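Local coordinates for high-affinity zinc uptake system protein znuA (Streptococcus suis, PDB 3MFQ), which probably serves as the solute-binding lipoprotein of an ABC uptake system, capturing metal ions such as zinc for import, at residues F107-Y112 against D147-V152. Sequence-based numbering, arbitrary orientation.
Sequences FSIPLY and DLHAWV
Ile-109, in the first turn of helix 109-123, meets Leu-148 and His-149 on the flank of helix 131-156. The second helix is probably the long backbone helix that spans the two lobes in cluster A1 metal-binding proteins of the ZnuA/TroA type. Nearly all of the touching is done by one methyl. CD1 of Ile-109 comes down on the backbone at the base of His-149, 3.4 Å from its CA, and lies 3.6 Å from CB of the same histidine. Alongside, the branch point CG of Leu-148 is 3.8 Å from CD1 of Ile-109. Farther back along the isoleucine, CB of Ile-109 lies in the plane of the imidazole, 3.9 Å from ND1 of His-149, so the ring presents an edge to the isoleucine and not a face. The reach comes from an extended isoleucine chain (chi2 -177°) that carries CD1 away from its own helix. Tyr-180 packs against both Ile-109 and the imidazole, and Ile-267 of helix 266-281 touches Leu-148. Three residues before Phe-107 is the zinc ligand His-104, and the chain between leads directly into this helix start. There Ser-108 occupies the N-cap position, and its carbonyl O accepts the first-turn bond from N of Tyr-112 at 3.0 Å.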
ATOM      1  N   PHE A 107       1.148  -2.999  -4.646  1.00 38.35           N
ATOM      2  CA  PHE A 107       2.567  -3.158  -4.949  1.00 34.63           C
ATOM      3  C   PHE A 107       2.785  -4.165  -6.077  1.00 36.42           C
ATOM      4  O   PHE A 107       3.886  -4.288  -6.609  1.00 36.43           O
ATOM      5  CB  PHE A 107       3.357  -3.553  -3.700  1.00 34.54           C
ATOM      6  CG  PHE A 107       3.444  -2.464  -2.671  1.00 36.23           C
ATOM      7  CD1 PHE A 107       4.090  -1.272  -2.956  1.00 36.54           C
ATOM      8  CD2 PHE A 107       2.889  -2.634  -1.414  1.00 36.41           C
ATOM      9  CE1 PHE A 107       4.173  -0.266  -2.009  1.00 34.91           C
ATOM     10  CE2 PHE A 107       2.970  -1.630  -0.463  1.00 36.50           C
ATOM     11  CZ  PHE A 107       3.612  -0.448  -0.762  1.00 36.04           C
ATOM     12  N   SER A 108       1.731  -4.889  -6.434  1.00 49.39           N
ATOM     13  CA  SER A 108       1.747  -5.700  -7.640  1.00 48.50           C
ATOM     14  C   SER A 108       1.229  -4.843  -8.781  1.00 48.21           C
ATOM     15  O   SER A 108       0.032  -4.822  -9.057  1.00 49.77           O
ATOM     16  CB  SER A 108       0.873  -6.944  -7.481  1.00 50.15           C
ATOM     17  OG  SER A 108       0.799  -7.676  -8.697  1.00 47.86           O
ATOM     18  N   ILE A 109       2.136  -4.123  -9.433  1.00 43.03           N
ATOM     19  CA  ILE A 109       1.765  -3.198 -10.500  1.00 43.62           C
ATOM     20  C   ILE A 109       0.659  -3.724 -11.418  1.00 42.88           C
ATOM     21  O   ILE A 109      -0.256  -2.982 -11.771  1.00 47.93           O
ATOM     22  CB  ILE A 109       2.993  -2.760 -11.323  1.00 45.66           C
ATOM     23  CG1 ILE A 109       3.897  -1.870 -10.471  1.00 46.34           C
ATOM     24  CG2 ILE A 109       2.561  -2.027 -12.579  1.00 42.27           C
ATOM     25  CD1 ILE A 109       5.089  -1.322 -11.211  1.00 50.87           C
ATOM     26  N   PRO A 110       0.733  -5.005 -11.810  1.00 35.82           N
ATOM     27  CA  PRO A 110      -0.360  -5.559 -12.614  1.00 37.20           C
ATOM     28  C   PRO A 110      -1.712  -5.377 -11.924  1.00 40.30           C
ATOM     29  O   PRO A 110      -2.672  -4.913 -12.540  1.00 41.10           O
ATOM     30  CB  PRO A 110      -0.005  -7.043 -12.697  1.00 35.87           C
ATOM     31  CG  PRO A 110       1.470  -7.076 -12.584  1.00 36.34           C
ATOM     32  CD  PRO A 110       1.835  -5.969 -11.640  1.00 41.52           C
ATOM     33  N   LEU A 111      -1.775  -5.745 -10.650  1.00 38.79           N
ATOM     34  CA  LEU A 111      -2.995  -5.596  -9.869  1.00 35.88           C
ATOM     35  C   LEU A 111      -3.437  -4.142  -9.783  1.00 36.90           C
ATOM     36  O   LEU A 111      -4.627  -3.844  -9.853  1.00 39.73           O
ATOM     37  CB  LEU A 111      -2.797  -6.172  -8.466  1.00 35.84           C
ATOM     38  CG  LEU A 111      -3.218  -7.632  -8.297  1.00 37.83           C
ATOM     39  CD1 LEU A 111      -2.986  -8.416  -9.576  1.00 38.95           C
ATOM     40  CD2 LEU A 111      -2.498  -8.273  -7.121  1.00 37.35           C
ATOM     41  N   TYR A 112      -2.476  -3.237  -9.635  1.00 32.91           N
ATOM     42  CA  TYR A 112      -2.793  -1.819  -9.547  1.00 31.29           C
ATOM     43  C   TYR A 112      -3.331  -1.303 -10.878  1.00 33.18           C
ATOM     44  O   TYR A 112      -4.289  -0.533 -10.913  1.00 34.57           O
ATOM     45  CB  TYR A 112      -1.573  -1.013  -9.104  1.00 33.05           C
ATOM     46  CG  TYR A 112      -1.910   0.388  -8.639  1.00 33.84           C
ATOM     47  CD1 TYR A 112      -2.520   0.604  -7.411  1.00 32.28           C
ATOM     48  CD2 TYR A 112      -1.614   1.495  -9.425  1.00 33.85           C
ATOM     49  CE1 TYR A 112      -2.830   1.879  -6.981  1.00 33.39           C
ATOM     50  CE2 TYR A 112      -1.919   2.775  -9.003  1.00 35.66           C
ATOM     51  CZ  TYR A 112      -2.527   2.961  -7.779  1.00 36.52           C
ATOM     52  OH  TYR A 112      -2.834   4.233  -7.349  1.00 36.62           O
ATOM     53  N   ASP A 147       6.052   1.586 -17.684  1.00 73.70           N
ATOM     54  CA  ASP A 147       7.416   2.089 -17.588  1.00 72.42           C
ATOM     55  C   ASP A 147       7.933   1.929 -16.164  1.00 74.56           C
ATOM     56  O   ASP A 147       9.093   1.579 -15.948  1.00 75.45           O
ATOM     57  CB  ASP A 147       7.472   3.562 -18.000  1.00 70.75           C
ATOM     58  CG  ASP A 147       6.919   3.801 -19.394  1.00 73.41           C
ATOM     59  OD1 ASP A 147       6.649   4.972 -19.732  1.00 74.92           O
ATOM     60  OD2 ASP A 147       6.752   2.821 -20.151  1.00 72.98           O
ATOM     61  N   LEU A 148       7.057   2.187 -15.197  1.00 52.80           N
ATOM     62  CA  LEU A 148       7.403   2.072 -13.786  1.00 50.05           C
ATOM     63  C   LEU A 148       7.883   0.669 -13.427  1.00 49.89           C
ATOM     64  O   LEU A 148       8.889   0.508 -12.737  1.00 47.71           O
ATOM     65  CB  LEU A 148       6.207   2.455 -12.914  1.00 45.55           C
ATOM     66  CG  LEU A 148       6.386   2.258 -11.407  1.00 51.90           C
ATOM     67  CD1 LEU A 148       7.588   3.039 -10.897  1.00 51.27           C
ATOM     68  CD2 LEU A 148       5.124   2.655 -10.651  1.00 53.74           C
ATOM     69  N   HIS A 149       7.160  -0.344 -13.895  1.00 46.73           N
ATOM     70  CA  HIS A 149       7.513  -1.725 -13.597  1.00 46.00           C
ATOM     71  C   HIS A 149       8.913  -2.049 -14.101  1.00 50.75           C
ATOM     72  O   HIS A 149       9.668  -2.767 -13.447  1.00 53.17           O
ATOM     73  CB  HIS A 149       6.496  -2.693 -14.202  1.00 43.02           C
ATOM     74  CG  HIS A 149       6.729  -4.124 -13.826  1.00 50.89           C
ATOM     75  ND1 HIS A 149       6.045  -4.746 -12.802  1.00 55.48           N
ATOM     76  CD2 HIS A 149       7.574  -5.054 -14.331  1.00 51.58           C
ATOM     77  CE1 HIS A 149       6.456  -5.997 -12.696  1.00 54.77           C
ATOM     78  NE2 HIS A 149       7.384  -6.209 -13.612  1.00 55.58           N
ATOM     79  N   ALA A 150       9.256  -1.511 -15.267  1.00 61.18           N
ATOM     80  CA  ALA A 150      10.582  -1.714 -15.837  1.00 60.29           C
ATOM     81  C   ALA A 150      11.636  -0.997 -15.002  1.00 61.29           C
ATOM     82  O   ALA A 150      12.755  -1.483 -14.850  1.00 65.18           O
ATOM     83  CB  ALA A 150      10.619  -1.227 -17.275  1.00 57.00           C
ATOM     84  N   TRP A 151      11.267   0.159 -14.460  1.00 44.26           N
ATOM     85  CA  TRP A 151      12.170   0.952 -13.637  1.00 43.12           C
ATOM     86  C   TRP A 151      12.523   0.217 -12.354  1.00 46.76           C
ATOM     87  O   TRP A 151      13.690   0.136 -11.972  1.00 48.91           O
ATOM     88  CB  TRP A 151      11.530   2.299 -13.306  1.00 43.70           C
ATOM     89  CG  TRP A 151      12.408   3.222 -12.513  1.00 45.65           C
ATOM     90  CD1 TRP A 151      13.269   4.159 -13.008  1.00 45.37           C
ATOM     91  CD2 TRP A 151      12.501   3.306 -11.087  1.00 44.90           C
ATOM     92  NE1 TRP A 151      13.895   4.817 -11.979  1.00 47.38           N
ATOM     93  CE2 TRP A 151      13.443   4.312 -10.789  1.00 45.44           C
ATOM     94  CE3 TRP A 151      11.884   2.627 -10.032  1.00 43.94           C
ATOM     95  CZ2 TRP A 151      13.780   4.655  -9.482  1.00 44.62           C
ATOM     96  CZ3 TRP A 151      12.220   2.969  -8.737  1.00 45.10           C
ATOM     97  CH2 TRP A 151      13.159   3.972  -8.472  1.00 45.27           C
ATOM     98  N   VAL A 152      11.503  -0.316 -11.686  1.00 54.73           N
ATOM     99  CA  VAL A 152      11.697  -1.038 -10.435  1.00 53.35           C
ATOM    100  C   VAL A 152      12.602  -2.241 -10.646  1.00 54.62           C
ATOM    101  O   VAL A 152      13.518  -2.486  -9.862  1.00 54.27           O
ATOM    102  CB  VAL A 152      10.360  -1.525  -9.853  1.00 50.43           C
ATOM    103  CG1 VAL A 152      10.596  -2.281  -8.560  1.00 50.36           C
ATOM    104  CG2 VAL A 152       9.426  -0.351  -9.626  1.00 51.19           C
TER